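Local coordinates for protein GCN5-related N-acetyltransferase (Arthrobacter sp., PDB 2R1I) that probably transfers an acetyl group from acetyl-coenzyme A to an acceptor substrate that has not been established, as other GNAT-family enzymes do, at residues L40-F43 and N44-F47; P50-G53 and T54-A58; E141-D144 and A145-Y149. All coordinates share one frame; numbering follows the deposited sequence. Where two conformers were deposited one is given.

In the fold
The three contacts come in series along the chain; none nests in or crosses another. Contact 1 (40-43 with 44-47) spans the last turns of helix 33-47. The chain then doubles back through a loop into contact 2 (50-53 with 54-58), which starts helix 54-64. These two touch: the loop lies along helix 33-47, and its carbonyls receive side-chain bonds from His41 and Asn44. Contact 3 (141-144 with 145-149) starts helix 143-150, after strand 133-139, and stands about 19 Å from contact 1, centre to centre. Each closes only a short local turn, and all three lie beside the second subunit of this GNAT-family protein.

Contact 1: residues L40-F43 and N44-F47; sequences LHDF and NTEF
The carbonyl oxygen of His41 sits at the focus of this helical turn: Thr45 N donates to it at 2.9 Å, with a nearly straight N-H...O angle of 176°, and the hydroxyl of the same threonine stands close by. Thr45 OG1 is 3.3 Å from His41 O and 3.4 Å from Asp42 O. Either bond would be weak; the hydroxyl has one proton, and the geometry does not settle which oxygen receives it. A threonine suits this place because it can fold its hydroxyl back onto the preceding turn of helix while its methyl does apolar work. That methyl, Thr45 CG2, lies over one face of the His41 imidazole, 3.5 Å from His41 NE2. With CG anti to the backbone N (chi1 -173°), His41 carries its ring along the helix to Thr45 instead of back toward the N terminus, and its ND1 donates to Pro52 O in the following loop.

The next turn is looser. Glu46 N reaches Asp42 O at 3.0 Å, but Phe47 N makes a weak 3.5 Å bond to Phe43 O. The same oxygen lies in the plane of the Phe47 ring, at its edge, 3.3 Å from Phe47 CD2, where the slightly positive rim of the aromatic ring suits a carbonyl.

Asn44 turns its amide off the helix: ND2 donates to Pro50 O, and OD1 has a weak bond with the hydroxyl of Tyr104. Helix 33-47 thus lies between the loop that leads to helix 54-64 and strand 97-104, where the Phe43 ring meets Tyr104, while Trp92 of the second subunit packs on Leu40 and Asn44.

Contact 2: residues P50-G53 and T54-A58; sequences PTPG and TDELA
Pro52, Gly53 and Leu57 build the N-terminal cap of helix 54-64, and the first and last of them form a hydrophobic staple, in which the residue before the N-cap packs against the fourth residue of the helix. The staple closes where Pro52 CG meets Leu57 CD2 at 3.9 Å, the two side chains crossing at about a right angle. Leu57 has CG anti to its carbonyl carbon (chi1 -72°), which sends the branched end back past the start of the helix to the proline. Proline fits here because its rigid ring offers a compact apolar surface and fixes phi near -65°, a value compatible with the extended course of the chain here.

Gly53 is the N-cap. Its carbonyl opens the helical ladder by accepting from Leu57 N at 3.1 Å, a bond of 166° lying in the carbonyl plane. Glycine is a common N-cap residue, though it brings no side chain to accept from the first backbone N-H groups. Its phi and psi are open to other residues, and a beta carbon would find room, so the backbone alone does not demand it.

On a second flank of the proline, Glu56 runs out extended and lays its carboxylate beside the ring, with Glu56 OE1 3.5 Å from Pro52 CB. This is van der Waals contact; the charge is answered by a salt bridge from OE2 to Arg60, one turn further along the helix. Trp92 of the second subunit packs on Thr51 and Pro52, and Val91 of that subunit on Leu57.

The other methyl of the leucine, Leu57 CD1, rests 3.8 Å from Thr51 OG1, the hydroxyl that donates to Pro52 O at 2.8 Å on a lone pair in the carbonyl plane.

Contact 3: residues E141-D144 and A145-Y149; sequences EDTD and ARRFY
The chain enters helix 143-150 through an inverse gamma turn centred on Asp142, the N-cap, whose carbonyl takes Arg146 N at 3.0 Å while Thr143 O takes Arg147 N at 2.9 Å. The Asp142 side chain caps the helix as well: with CG anti to the backbone N (chi1 -165°), OD1 comes round to accept from Ala145 N at 3.2 Å. The N-H arrives steeply from above the carboxylate plane, 63° out of it. Alanine suits the receiving end, since its small CB lets the carboxylate lie close, with Asp142 OD2 3.4 Å from Ala145 CB. Replacing Asp142 by an alanine removes the carboxylate and would probably leave Ala145 N without its side-chain cap, freeing the first turn to fray.

On the outer side, Asp144 and Arg147 run side by side, and Asp144 OD1 forms a salt bridge with Arg147 NH2 at 2.6 Å, in the guanidinium plane at its edge. The carboxylate itself is turned 54° from that plane. A bend at chi3 brings the arginine's end back along the helix, placing the guanidinium face above Thr143 O.

Arg146 points elsewhere: its NH1 donates to Gly140 O and its NE to the hydroxyl of Tyr168 of the second subunit. Phe148 and Tyr149 face inward, onto Leu103 of strand 97-104 and Leu119 of helix 109-128.

Asp142 and Asp144 lie at the end of the helix where the dipole is positive, which probably favours their charged forms; the salt bridge from Arg147 is likely to do the same for Asp144.

Contact 1: residues L40-F43 and N44-F47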
ATOM      1  N   LEU A  40      -0.709  18.864   8.651  1.00 28.28           N
ATOM      2  CA  LEU A  40      -1.226  18.195   7.447  1.00 26.86           C
ATOM      3  C   LEU A  40      -2.096  19.143   6.635  1.00 30.50           C
ATOM      4  O   LEU A  40      -2.025  19.186   5.396  1.00 31.60           O
ATOM      5  CB  LEU A  40      -2.050  16.982   7.813  1.00 27.11           C
ATOM      6  CG  LEU A  40      -1.312  15.743   8.331  1.00 27.63           C
ATOM      7  CD1 LEU A  40      -2.264  14.677   8.776  1.00 29.24           C
ATOM      8  CD2 LEU A  40      -0.315  15.201   7.249  1.00 30.40           C
ATOM      9  N   HIS A  41      -2.888  19.911   7.353  1.00 29.91           N
ATOM     10  CA  HIS A  41      -3.741  20.925   6.737  1.00 29.59           C
ATOM     11  C   HIS A  41      -2.915  21.979   6.009  1.00 30.10           C
ATOM     12  O   HIS A  41      -3.166  22.290   4.818  1.00 33.60           O
ATOM     13  CB  HIS A  41      -4.651  21.586   7.788  1.00 30.77           C
ATOM     14  CG  HIS A  41      -5.670  22.505   7.187  1.00 34.27           C
ATOM     15  ND1 HIS A  41      -6.934  22.079   6.842  1.00 35.88           N
ATOM     16  CD2 HIS A  41      -5.593  23.806   6.817  1.00 31.51           C
ATOM     17  CE1 HIS A  41      -7.602  23.086   6.307  1.00 37.07           C
ATOM     18  NE2 HIS A  41      -6.811  24.142   6.276  1.00 31.61           N
ATOM     19  N   ASP A  42      -1.940  22.535   6.712  1.00 30.26           N
ATOM     20  CA  ASP A  42      -1.141  23.651   6.208  1.00 34.31           C
ATOM     21  C   ASP A  42      -0.282  23.246   5.026  1.00 36.93           C
ATOM     22  O   ASP A  42      -0.175  24.006   4.045  1.00 37.42           O
ATOM     23  CB  ASP A  42      -0.298  24.270   7.330  1.00 34.29           C
ATOM     24  CG  ASP A  42      -1.152  25.031   8.352  1.00 38.59           C
ATOM     25  OD1 ASP A  42      -2.372  25.276   8.093  1.00 39.44           O
ATOM     26  OD2 ASP A  42      -0.596  25.388   9.420  1.00 41.27           O
ATOM     27  N   PHE A  43       0.326  22.068   5.102  1.00 37.21           N
ATOM     28  CA  PHE A  43       1.100  21.572   3.970  1.00 39.20           C
ATOM     29  C   PHE A  43       0.258  21.459   2.712  1.00 41.11           C
ATOM     30  O   PHE A  43       0.687  21.909   1.630  1.00 43.32           O
ATOM     31  CB  PHE A  43       1.820  20.256   4.268  1.00 38.49           C
ATOM     32  CG  PHE A  43       3.201  20.461   4.805  1.00 39.68           C
ATOM     33  CD1 PHE A  43       4.229  20.867   3.973  1.00 35.48           C
ATOM     34  CD2 PHE A  43       3.474  20.256   6.139  1.00 38.01           C
ATOM     35  CE1 PHE A  43       5.489  21.091   4.476  1.00 37.69           C
ATOM     36  CE2 PHE A  43       4.738  20.470   6.641  1.00 39.20           C
ATOM     37  CZ  PHE A  43       5.746  20.874   5.821  1.00 36.33           C
ATOM     38  N   ASN A  44      -0.948  20.917   2.836  1.00 37.03           N
ATOM     39  CA  ASN A  44      -1.840  20.841   1.668  1.00 38.62           C
ATOM     40  C   ASN A  44      -2.315  22.178   1.139  1.00 39.86           C
ATOM     41  O   ASN A  44      -2.182  22.473  -0.058  1.00 37.30           O
ATOM     42  CB  ASN A  44      -3.045  19.947   1.971  1.00 39.05           C
ATOM     43  CG  ASN A  44      -2.698  18.483   1.864  1.00 35.89           C
ATOM     44  OD1 ASN A  44      -1.535  18.124   2.031  1.00 41.67           O
ATOM     45  ND2 ASN A  44      -3.662  17.648   1.508  1.00 33.91           N
ATOM     46  N   THR A  45      -2.871  23.002   2.000  1.00 38.41           N
ATOM     47  CA  THR A  45      -3.410  24.267   1.533  1.00 41.12           C
ATOM     48  C   THR A  45      -2.326  25.170   0.894  1.00 42.18           C
ATOM     49  O   THR A  45      -2.611  25.887  -0.079  1.00 43.97           O
ATOM     50  CB  THR A  45      -4.184  24.985   2.645  1.00 40.89           C
ATOM     51  OG1 THR A  45      -3.293  25.375   3.698  1.00 44.63           O
ATOM     52  CG2 THR A  45      -5.277  24.080   3.182  1.00 41.11           C
ATOM     53  N   GLU A  46      -1.093  25.135   1.408  1.00 41.46           N
ATOM     54  CA  GLU A  46      -0.008  25.964   0.853  1.00 44.50           C
ATOM     55  C   GLU A  46       0.371  25.527  -0.585  1.00 40.78           C
ATOM     56  O   GLU A  46       0.821  26.352  -1.393  1.00 39.94           O
ATOM     57  CB  GLU A  46       1.225  25.952   1.774  1.00 44.30           C
ATOM     58  CG  GLU A  46       2.174  27.148   1.568  1.00 51.26           C
ATOM     59  CD  GLU A  46       3.560  26.935   2.160  1.00 50.72           C
ATOM     60  OE1 GLU A  46       3.702  26.124   3.111  1.00 67.20           O
ATOM     61  OE2 GLU A  46       4.511  27.580   1.665  1.00 58.92           O
ATOM     62  N   PHE A  47       0.173  24.250  -0.906  1.00 38.35           N
ATOM     63  CA  PHE A  47       0.486  23.754  -2.255  1.00 37.13           C
ATOM     64  C   PHE A  47      -0.736  23.391  -3.108  1.00 34.47           C
ATOM     65  O   PHE A  47      -0.613  22.871  -4.241  1.00 31.27           O
ATOM     66  CB  PHE A  47       1.580  22.667  -2.182  1.00 39.84           C
ATOM     67  CG  PHE A  47       2.872  23.197  -1.576  1.00 47.30           C
ATOM     68  CD1 PHE A  47       3.817  23.854  -2.375  1.00 52.22           C
ATOM     69  CD2 PHE A  47       3.090  23.139  -0.200  1.00 44.76           C
ATOM     70  CE1 PHE A  47       4.983  24.397  -1.814  1.00 49.18           C
ATOM     71  CE2 PHE A  47       4.239  23.668   0.365  1.00 49.78           C
ATOM     72  CZ  PHE A  47       5.190  24.301  -0.441  1.00 51.78           C
TER

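Contact 2: residues P50-G53 and T54-A58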
ATOM      1  N   PRO A  50      -6.197  19.461  -1.804  1.00 43.29           N
ATOM      2  CA  PRO A  50      -7.386  19.530  -0.955  1.00 43.55           C
ATOM      3  C   PRO A  50      -7.097  18.867   0.403  1.00 41.21           C
ATOM      4  O   PRO A  50      -6.142  18.039   0.555  1.00 41.61           O
ATOM      5  CB  PRO A  50      -8.445  18.758  -1.752  1.00 44.89           C
ATOM      6  CG  PRO A  50      -7.645  17.772  -2.581  1.00 46.70           C
ATOM      7  CD  PRO A  50      -6.339  18.492  -2.909  1.00 44.64           C
ATOM      8  N   THR A  51      -7.878  19.278   1.393  1.00 40.23           N
ATOM      9  CA  THR A  51      -7.722  18.750   2.742  1.00 37.02           C
ATOM     10  C   THR A  51      -9.024  18.876   3.539  1.00 36.49           C
ATOM     11  O   THR A  51      -9.745  19.835   3.402  1.00 36.18           O
ATOM     12  CB  THR A  51      -6.561  19.473   3.474  1.00 38.95           C
ATOM     13  OG1 THR A  51      -6.501  19.047   4.838  1.00 38.22           O
ATOM     14  CG2 THR A  51      -6.757  20.974   3.436  1.00 34.67           C
ATOM     15  N   PRO A  52      -9.308  17.889   4.409  1.00 31.72           N
ATOM     16  CA  PRO A  52     -10.338  18.018   5.390  1.00 29.94           C
ATOM     17  C   PRO A  52      -9.952  19.111   6.367  1.00 30.21           C
ATOM     18  O   PRO A  52      -8.800  19.551   6.370  1.00 34.17           O
ATOM     19  CB  PRO A  52     -10.360  16.652   6.102  1.00 31.76           C
ATOM     20  CG  PRO A  52      -9.564  15.821   5.365  1.00 31.06           C
ATOM     21  CD  PRO A  52      -8.645  16.593   4.477  1.00 32.12           C
ATOM     22  N   GLY A  53     -10.910  19.585   7.146  1.00 29.44           N
ATOM     23  CA  GLY A  53     -10.631  20.522   8.188  1.00 29.47           C
ATOM     24  C   GLY A  53      -9.858  19.914   9.341  1.00 28.88           C
ATOM     25  O   GLY A  53      -9.770  18.682   9.472  1.00 27.85           O
ATOM     26  N   THR A  54      -9.275  20.774  10.165  1.00 29.33           N
ATOM     27  CA  THR A  54      -8.456  20.303  11.272  1.00 29.39           C
ATOM     28  C   THR A  54      -9.310  19.597  12.351  1.00 30.82           C
ATOM     29  O   THR A  54      -8.788  18.739  13.028  1.00 31.69           O
ATOM     30  CB  THR A  54      -7.500  21.416  11.866  1.00 29.84           C
ATOM     31  OG1 THR A  54      -8.271  22.486  12.428  1.00 28.17           O
ATOM     32  CG2 THR A  54      -6.574  22.000  10.831  1.00 30.92           C
ATOM     33  N   ASP A  55     -10.602  19.905  12.509  1.00 28.15           N
ATOM     34  CA  ASP A  55     -11.437  19.148  13.473  1.00 28.84           C
ATOM     35  C   ASP A  55     -11.506  17.665  13.057  1.00 28.39           C
ATOM     36  O   ASP A  55     -11.301  16.786  13.902  1.00 28.92           O
ATOM     37  CB  ASP A  55     -12.863  19.709  13.594  1.00 31.34           C
ATOM     38  CG  ASP A  55     -12.934  20.955  14.447  1.00 33.96           C
ATOM     39  OD1 ASP A  55     -11.902  21.354  15.026  1.00 41.78           O
ATOM     40  OD2 ASP A  55     -14.040  21.552  14.564  1.00 40.01           O
ATOM     41  N   GLU A  56     -11.796  17.414  11.777  1.00 28.77           N
ATOM     42  CA  GLU A  56     -11.871  16.053  11.225  1.00 28.87           C
ATOM     43  C   GLU A  56     -10.530  15.313  11.328  1.00 28.20           C
ATOM     44  O   GLU A  56     -10.471  14.126  11.779  1.00 27.43           O
ATOM     45  CB  GLU A  56     -12.358  16.038   9.775  1.00 28.90           C
ATOM     46  CG  GLU A  56     -12.426  14.654   9.180  1.00 32.30           C
ATOM     47  CD  GLU A  56     -12.809  14.639   7.698  1.00 38.37           C
ATOM     48  OE1 GLU A  56     -13.496  15.588   7.281  1.00 42.13           O
ATOM     49  OE2 GLU A  56     -12.361  13.685   6.959  1.00 44.96           O
ATOM     50  N   LEU A  57      -9.464  15.995  10.920  1.00 28.22           N
ATOM     51  CA  LEU A  57      -8.119  15.387  10.932  1.00 28.67           C
ATOM     52  C   LEU A  57      -7.703  15.073  12.361  1.00 27.19           C
ATOM     53  O   LEU A  57      -7.178  13.985  12.626  1.00 24.37           O
ATOM     54  CB  LEU A  57      -7.067  16.312  10.254  1.00 26.92           C
ATOM     55  CG  LEU A  57      -7.146  16.443   8.740  1.00 28.48           C
ATOM     56  CD1 LEU A  57      -6.228  17.536   8.299  1.00 25.81           C
ATOM     57  CD2 LEU A  57      -6.792  15.136   8.033  1.00 27.67           C
ATOM     58  N   ALA A  58      -7.878  16.029  13.259  1.00 27.36           N
ATOM     59  CA  ALA A  58      -7.515  15.835  14.681  1.00 26.32           C
ATOM     60  C   ALA A  58      -8.259  14.646  15.301  1.00 27.18           C
ATOM     61  O   ALA A  58      -7.678  13.887  16.023  1.00 26.33           O
ATOM     62  CB  ALA A  58      -7.744  17.086  15.501  1.00 30.08           C
TER

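Contact 3: residues E141-D144 and A145-Y149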
ATOM      1  N   GLU A 141       5.938  12.962 -12.719  1.00 33.97           N
ATOM      2  CA  GLU A 141       6.271  14.377 -13.046  1.00 35.93           C
ATOM      3  C   GLU A 141       7.115  15.006 -11.936  1.00 36.86           C
ATOM      4  O   GLU A 141       7.753  16.036 -12.164  1.00 35.96           O
ATOM      5  CB  GLU A 141       4.970  15.193 -13.249  1.00 34.96           C
ATOM      6  CG  GLU A 141       5.115  16.634 -13.785  1.00 39.03           C
ATOM      7  N   ASP A 142       7.131  14.373 -10.751  1.00 37.19           N
ATOM      8  CA  ASP A 142       7.832  14.903  -9.575  1.00 34.61           C
ATOM      9  C   ASP A 142       9.325  14.518  -9.525  1.00 33.46           C
ATOM     10  O   ASP A 142       9.748  13.730  -8.673  1.00 31.33           O
ATOM     11  CB  ASP A 142       7.120  14.462  -8.305  1.00 37.91           C
ATOM     12  CG  ASP A 142       7.559  15.244  -7.088  1.00 37.85           C
ATOM     13  OD1 ASP A 142       8.576  15.960  -7.176  1.00 41.14           O
ATOM     14  OD2 ASP A 142       6.884  15.124  -6.046  1.00 44.32           O
ATOM     15  N   THR A 143      10.112  15.130 -10.419  0.50 32.37           N
ATOM     16  CA  THR A 143      11.540  14.814 -10.592  0.50 30.46           C
ATOM     17  C   THR A 143      12.353  15.015  -9.306  0.50 30.38           C
ATOM     18  O   THR A 143      13.319  14.290  -9.041  0.50 29.83           O
ATOM     19  CB  THR A 143      12.174  15.676 -11.722  0.50 31.72           C
ATOM     20  OG1 THR A 143      11.514  15.415 -12.968  0.50 29.30           O
ATOM     21  CG2 THR A 143      13.656  15.370 -11.878  0.50 25.00           C
ATOM     22  N   ASP A 144      11.970  16.012  -8.521  1.00 29.90           N
ATOM     23  CA  ASP A 144      12.694  16.331  -7.284  1.00 31.22           C
ATOM     24  C   ASP A 144      12.544  15.181  -6.269  1.00 29.52           C
ATOM     25  O   ASP A 144      13.523  14.760  -5.655  1.00 30.16           O
ATOM     26  CB  ASP A 144      12.201  17.636  -6.650  1.00 32.07           C
ATOM     27  CG  ASP A 144      12.641  18.902  -7.410  1.00 35.26           C
ATOM     28  OD1 ASP A 144      13.448  18.878  -8.388  1.00 33.10           O
ATOM     29  OD2 ASP A 144      12.151  19.968  -6.993  1.00 42.24           O
ATOM     30  N   ALA A 145      11.319  14.680  -6.096  1.00 28.44           N
ATOM     31  CA  ALA A 145      11.064  13.565  -5.169  1.00 26.23           C
ATOM     32  C   ALA A 145      11.746  12.297  -5.681  1.00 25.36           C
ATOM     33  O   ALA A 145      12.400  11.554  -4.929  1.00 27.08           O
ATOM     34  CB  ALA A 145       9.570  13.347  -4.986  1.00 27.92           C
ATOM     35  N   ARG A 146      11.633  12.064  -6.976  1.00 26.76           N
ATOM     36  CA  ARG A 146      12.276  10.894  -7.561  1.00 27.43           C
ATOM     37  C   ARG A 146      13.804  10.925  -7.335  1.00 27.05           C
ATOM     38  O   ARG A 146      14.394   9.913  -6.934  1.00 28.55           O
ATOM     39  CB  ARG A 146      11.931  10.750  -9.047  1.00 28.05           C
ATOM     40  CG  ARG A 146      10.442  10.613  -9.322  1.00 30.83           C
ATOM     41  CD  ARG A 146      10.155  10.593 -10.789  1.00 31.57           C
ATOM     42  NE  ARG A 146      10.772   9.473 -11.492  1.00 35.58           N
ATOM     43  CZ  ARG A 146      10.668   9.278 -12.805  1.00 30.77           C
ATOM     44  NH1 ARG A 146       9.957  10.115 -13.551  1.00 34.34           N
ATOM     45  NH2 ARG A 146      11.251   8.244 -13.374  1.00 32.56           N
ATOM     46  N   ARG A 147      14.435  12.064  -7.563  1.00 29.63           N
ATOM     47  CA  ARG A 147      15.890  12.162  -7.364  1.00 25.86           C
ATOM     48  C   ARG A 147      16.277  11.931  -5.906  1.00 25.74           C
ATOM     49  O   ARG A 147      17.280  11.267  -5.606  1.00 24.28           O
ATOM     50  CB  ARG A 147      16.414  13.527  -7.818  1.00 28.87           C
ATOM     51  CG  ARG A 147      17.951  13.661  -7.814  1.00 33.18           C
ATOM     52  CD  ARG A 147      18.402  15.031  -8.399  1.00 34.28           C
ATOM     53  NE  ARG A 147      17.383  16.041  -8.103  1.00 44.86           N
ATOM     54  CZ  ARG A 147      16.635  16.701  -8.994  1.00 43.68           C
ATOM     55  NH1 ARG A 147      16.802  16.551 -10.310  1.00 45.37           N
ATOM     56  NH2 ARG A 147      15.712  17.546  -8.545  1.00 34.86           N
ATOM     57  N   PHE A 148      15.429  12.446  -5.012  1.00 25.63           N
ATOM     58  CA  PHE A 148      15.620  12.328  -3.557  1.00 23.87           C
ATOM     59  C   PHE A 148      15.533  10.869  -3.068  1.00 25.74           C
ATOM     60  O   PHE A 148      16.416  10.399  -2.349  1.00 25.75           O
ATOM     61  CB  PHE A 148      14.602  13.209  -2.831  1.00 23.85           C
ATOM     62  CG  PHE A 148      14.568  13.020  -1.332  1.00 22.89           C
ATOM     63  CD1 PHE A 148      13.743  12.089  -0.747  1.00 30.34           C
ATOM     64  CD2 PHE A 148      15.378  13.790  -0.507  1.00 28.20           C
ATOM     65  CE1 PHE A 148      13.712  11.934   0.648  1.00 28.73           C
ATOM     66  CE2 PHE A 148      15.333  13.637   0.887  1.00 22.10           C
ATOM     67  CZ  PHE A 148      14.520  12.705   1.447  1.00 25.46           C
ATOM     68  N   TYR A 149      14.503  10.146  -3.484  1.00 23.16           N
ATOM     69  CA  TYR A 149      14.378   8.757  -3.042  1.00 24.50           C
ATOM     70  C   TYR A 149      15.408   7.861  -3.683  1.00 25.68           C
ATOM     71  O   TYR A 149      15.969   6.983  -3.011  1.00 25.68           O
ATOM     72  CB  TYR A 149      12.970   8.261  -3.296  1.00 25.13           C
ATOM     73  CG  TYR A 149      11.956   8.947  -2.417  1.00 27.84           C
ATOM     74  CD1 TYR A 149      12.063   8.891  -1.033  1.00 23.20           C
ATOM     75  CD2 TYR A 149      10.892   9.665  -2.969  1.00 28.76           C
ATOM     76  CE1 TYR A 149      11.116   9.513  -0.214  1.00 27.26           C
ATOM     77  CE2 TYR A 149       9.956  10.305  -2.157  1.00 31.38           C
ATOM     78  CZ  TYR A 149      10.075  10.229  -0.787  1.00 32.68           C
ATOM     79  OH  TYR A 149       9.121  10.867   0.006  1.00 31.84           O
TER